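Local coordinates for oxetanocin-like protein (Pyrococcus furiosus, PDB 1XX7) that probably hydrolyses 2'-deoxyribonucleoside 5'-phosphates to the deoxyribonucleoside and phosphate as a metal-dependent, homodimeric HD-domain phosphohydrolase, at residues D64-H75 with L113-E124. Numbering follows the deposited sequence.
With NI (nickel (II) ion), chain G.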
# COMPACT_ATOMS: atom_id res chain seq x y z
N ASP A 64 -29.64 -6.40 26.50
CA ASP A 64 -30.22 -5.35 25.69
C ASP A 64 -29.37 -5.19 24.40
O ASP A 64 -28.38 -4.47 24.36
CB ASP A 64 -30.25 -4.07 26.51
CG ASP A 64 -30.90 -2.92 25.79
OD1 ASP A 64 -31.30 -3.03 24.62
OD2 ASP A 64 -31.01 -1.86 26.43
N VAL A 65 -29.77 -5.90 23.35
CA VAL A 65 -29.01 -6.00 22.14
C VAL A 65 -28.93 -4.69 21.40
O VAL A 65 -27.87 -4.34 20.91
CB VAL A 65 -29.55 -7.11 21.24
CG1 VAL A 65 -28.75 -7.17 19.90
CG2 VAL A 65 -29.49 -8.45 21.97
N GLU A 66 -30.04 -3.96 21.37
CA GLU A 66 -30.07 -2.63 20.81
C GLU A 66 -28.99 -1.77 21.41
O GLU A 66 -28.17 -1.20 20.66
CB GLU A 66 -31.43 -1.97 21.04
CG GLU A 66 -31.52 -0.61 20.46
CD GLU A 66 -32.89 -0.02 20.50
OE1 GLU A 66 -33.88 -0.77 20.59
OE2 GLU A 66 -32.97 1.21 20.41
N LYS A 67 -28.99 -1.66 22.77
CA LYS A 67 -27.93 -0.91 23.44
C LYS A 67 -26.50 -1.42 23.15
O LYS A 67 -25.60 -0.62 22.95
CB LYS A 67 -28.16 -0.88 24.92
CG LYS A 67 -27.04 -0.16 25.72
CD LYS A 67 -27.30 -0.27 27.20
CE LYS A 67 -28.25 0.81 27.66
NZ LYS A 67 -28.76 0.47 29.03
N ALA A 68 -26.30 -2.72 23.15
CA ALA A 68 -24.99 -3.28 22.92
C ALA A 68 -24.44 -2.99 21.49
O ALA A 68 -23.26 -2.71 21.33
CB ALA A 68 -25.00 -4.75 23.23
N LEU A 69 -25.32 -3.01 20.48
CA LEU A 69 -24.94 -2.65 19.12
C LEU A 69 -24.68 -1.17 18.99
O LEU A 69 -23.69 -0.77 18.33
CB LEU A 69 -25.97 -3.13 18.09
CG LEU A 69 -26.28 -4.62 18.11
CD1 LEU A 69 -27.44 -4.95 17.11
CD2 LEU A 69 -25.05 -5.43 17.83
N LYS A 70 -25.48 -0.32 19.64
CA LYS A 70 -25.16 1.12 19.58
C LYS A 70 -23.77 1.39 20.18
O LYS A 70 -23.00 2.18 19.66
CB LYS A 70 -26.17 1.98 20.30
CG LYS A 70 -27.54 2.09 19.71
CD LYS A 70 -28.41 2.97 20.60
CE LYS A 70 -29.81 3.09 20.09
NZ LYS A 70 -30.56 4.26 20.74
N ILE A 71 -23.47 0.72 21.29
CA ILE A 71 -22.19 0.93 21.99
C ILE A 71 -21.01 0.49 21.11
O ILE A 71 -20.02 1.18 21.04
CB ILE A 71 -22.13 0.17 23.33
CG1 ILE A 71 -23.12 0.76 24.35
CG2 ILE A 71 -20.68 0.14 23.89
CD1 ILE A 71 -23.37 -0.15 25.57
N ALA A 72 -21.15 -0.68 20.49
CA ALA A 72 -20.15 -1.22 19.61
C ALA A 72 -19.81 -0.27 18.43
O ALA A 72 -18.65 -0.13 18.06
CB ALA A 72 -20.61 -2.54 19.09
N ILE A 73 -20.84 0.35 17.88
CA ILE A 73 -20.75 1.32 16.81
C ILE A 73 -20.06 2.59 17.23
O ILE A 73 -19.19 3.08 16.49
CB ILE A 73 -22.14 1.62 16.20
CG1 ILE A 73 -22.64 0.41 15.45
CG2 ILE A 73 -22.05 2.81 15.19
CD1 ILE A 73 -24.13 0.45 15.20
N ILE A 74 -20.39 3.12 18.40
CA ILE A 74 -19.81 4.42 18.80
C ILE A 74 -18.50 4.27 19.59
O ILE A 74 -17.82 5.25 19.84
CB ILE A 74 -20.84 5.29 19.56
CG1 ILE A 74 -21.29 4.63 20.87
CG2 ILE A 74 -22.09 5.57 18.66
CD1 ILE A 74 -20.43 4.87 22.05
N HIS A 75 -18.11 3.06 19.97
CA HIS A 75 -17.13 2.93 21.04
C HIS A 75 -15.73 3.51 20.74
O HIS A 75 -15.06 3.99 21.65
CB HIS A 75 -17.07 1.50 21.54
CG HIS A 75 -16.10 0.66 20.81
ND1 HIS A 75 -16.39 0.09 19.59
CD2 HIS A 75 -14.83 0.31 21.10
CE1 HIS A 75 -15.33 -0.57 19.15
NE2 HIS A 75 -14.38 -0.46 20.06
N LEU A 113 -23.39 6.08 26.74
CA LEU A 113 -23.05 4.82 26.05
C LEU A 113 -21.55 4.57 26.03
O LEU A 113 -21.12 3.45 26.30
CB LEU A 113 -23.59 4.79 24.61
CG LEU A 113 -25.10 4.61 24.40
CD1 LEU A 113 -25.31 4.36 22.92
CD2 LEU A 113 -25.71 3.47 25.20
N PHE A 114 -20.77 5.61 25.71
CA PHE A 114 -19.29 5.49 25.76
C PHE A 114 -18.78 5.34 27.23
O PHE A 114 -17.77 4.66 27.46
CB PHE A 114 -18.61 6.65 25.06
CG PHE A 114 -17.10 6.60 25.12
CD1 PHE A 114 -16.39 5.70 24.33
CD2 PHE A 114 -16.39 7.43 25.99
CE1 PHE A 114 -14.99 5.64 24.39
CE2 PHE A 114 -14.99 7.36 26.06
CZ PHE A 114 -14.29 6.47 25.25
N GLU A 115 -19.49 5.95 28.20
CA GLU A 115 -19.20 5.70 29.64
C GLU A 115 -19.39 4.22 29.96
O GLU A 115 -18.54 3.63 30.65
CB GLU A 115 -20.06 6.58 30.59
N GLU A 116 -20.48 3.61 29.48
CA GLU A 116 -20.74 2.20 29.75
C GLU A 116 -19.63 1.33 29.18
O GLU A 116 -19.22 0.32 29.78
CB GLU A 116 -22.06 1.73 29.14
CG GLU A 116 -23.27 1.93 30.05
CD GLU A 116 -24.50 1.18 29.61
OE1 GLU A 116 -24.50 -0.06 29.49
OE2 GLU A 116 -25.51 1.84 29.47
N TYR A 117 -19.19 1.68 27.97
CA TYR A 117 -18.12 0.93 27.32
C TYR A 117 -16.84 1.10 28.18
O TYR A 117 -16.20 0.09 28.57
CB TYR A 117 -17.87 1.39 25.86
CG TYR A 117 -16.65 0.71 25.29
CD1 TYR A 117 -16.68 -0.62 24.97
CD2 TYR A 117 -15.43 1.38 25.16
CE1 TYR A 117 -15.61 -1.27 24.51
CE2 TYR A 117 -14.29 0.70 24.68
CZ TYR A 117 -14.42 -0.63 24.37
OH TYR A 117 -13.38 -1.38 23.88
N SER A 118 -16.49 2.35 28.47
CA SER A 118 -15.21 2.59 29.12
C SER A 118 -15.19 2.02 30.55
O SER A 118 -14.24 1.40 30.95
CB SER A 118 -14.77 4.07 29.06
OG SER A 118 -15.82 4.94 29.36
N LYS A 119 -16.28 2.11 31.27
CA LYS A 119 -16.34 1.53 32.61
C LYS A 119 -16.42 0.02 32.57
O LYS A 119 -15.83 -0.64 33.43
CB LYS A 119 -17.51 2.13 33.37
CG LYS A 119 -17.33 3.60 33.70
CD LYS A 119 -16.30 3.79 34.82
CE LYS A 119 -16.43 5.18 35.49
N ALA A 120 -17.15 -0.51 31.58
CA ALA A 120 -17.36 -1.95 31.40
C ALA A 120 -17.92 -2.64 32.65
O ALA A 120 -17.46 -3.72 33.07
CB ALA A 120 -16.12 -2.61 30.93
N LEU A 121 -18.90 -1.98 33.24
CA LEU A 121 -19.52 -2.44 34.48
C LEU A 121 -20.87 -3.10 34.18
O LEU A 121 -21.13 -4.18 34.68
CB LEU A 121 -19.66 -1.26 35.46
CG LEU A 121 -18.34 -0.72 36.02
CD1 LEU A 121 -18.59 0.48 36.91
CD2 LEU A 121 -17.59 -1.81 36.79
N THR A 122 -21.69 -2.47 33.33
CA THR A 122 -22.98 -3.06 32.92
C THR A 122 -22.81 -4.31 32.05
O THR A 122 -21.75 -4.58 31.52
CB THR A 122 -23.83 -2.08 32.18
OG1 THR A 122 -23.28 -1.83 30.87
CG2 THR A 122 -23.98 -0.77 33.02
N LEU A 123 -23.86 -5.10 31.91
CA LEU A 123 -23.75 -6.32 31.07
C LEU A 123 -23.35 -5.96 29.63
O LEU A 123 -22.49 -6.61 29.02
CB LEU A 123 -25.07 -7.09 31.05
CG LEU A 123 -25.45 -8.06 32.20
CD1 LEU A 123 -25.28 -7.44 33.58
CD2 LEU A 123 -26.90 -8.55 32.00
N GLU A 124 -23.99 -4.92 29.10
CA GLU A 124 -23.77 -4.48 27.73
C GLU A 124 -22.36 -3.88 27.56
O GLU A 124 -21.70 -4.18 26.60
CB GLU A 124 -24.85 -3.47 27.30
CG GLU A 124 -26.23 -4.10 27.07
CD GLU A 124 -26.95 -4.54 28.39
OE1 GLU A 124 -26.93 -3.78 29.36
OE2 GLU A 124 -27.48 -5.68 28.44
NI NI G . -12.10 -0.87 19.84
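Glu-124 OE2 accepts the backbone N-H of Asp-64 at 3.0 Å, a fairly straight bond (159°) that arrives from above the carboxylate plane. It ties the start of helix 65-74, which leads into the His-Asp pair (His-75, Asp-76) of the HD-domain fold, to the start of helix 123-145. Asp-64 also caps its own helix, OD1 taking the N-H of Lys-67. A bend at chi2 turns the Glu-124 carboxylate toward Asp-64, while CB and CG pack on Lys-67 CD and CG also on Ala-68 CB. Cutting Glu-124 back to an alanine would take away the acceptor of Asp-64 N and is likely to open a gap beside Lys-67 CD. Glu-116 OE2 forms a salt bridge with Lys-67 NZ at 3.6 Å, while its OE1 is held by Thr-122 OG1, so both carboxylate oxygens are engaged. Between these polar ends, helices 65-74 and 113-119 cross at -84° and interlock knobs-into-holes: Ile-71 enters among Leu-113, Glu-116 and Tyr-117, with Glu-124 of the following helix closing the hole, and Leu-113 among Lys-67, Lys-70, Ile-71 and Ile-74. Ile-71 CG1 meets Leu-113 CD2 at 3.8 Å; its CG2 branch, anti to the backbone N, lies against Tyr-117 CB. Farther along, the edge of the Phe-114 ring faces the carbonyl of His-75, CE1 to O 3.2 Å. His-75 binds nickel through NE2 together with His-41, Asp-76 and Asp-132. Its CB sits over the Tyr-117 face in a CH-pi contact, 3.9 Å from the centroid, and the two rings are inclined at 57°. The other ring nitrogen, His-75 ND1, donates to Ala-72 O at 2.7 Å, nearly in the imidazole plane, which would hold the ring's rotation, with NE2 turned to the nickel.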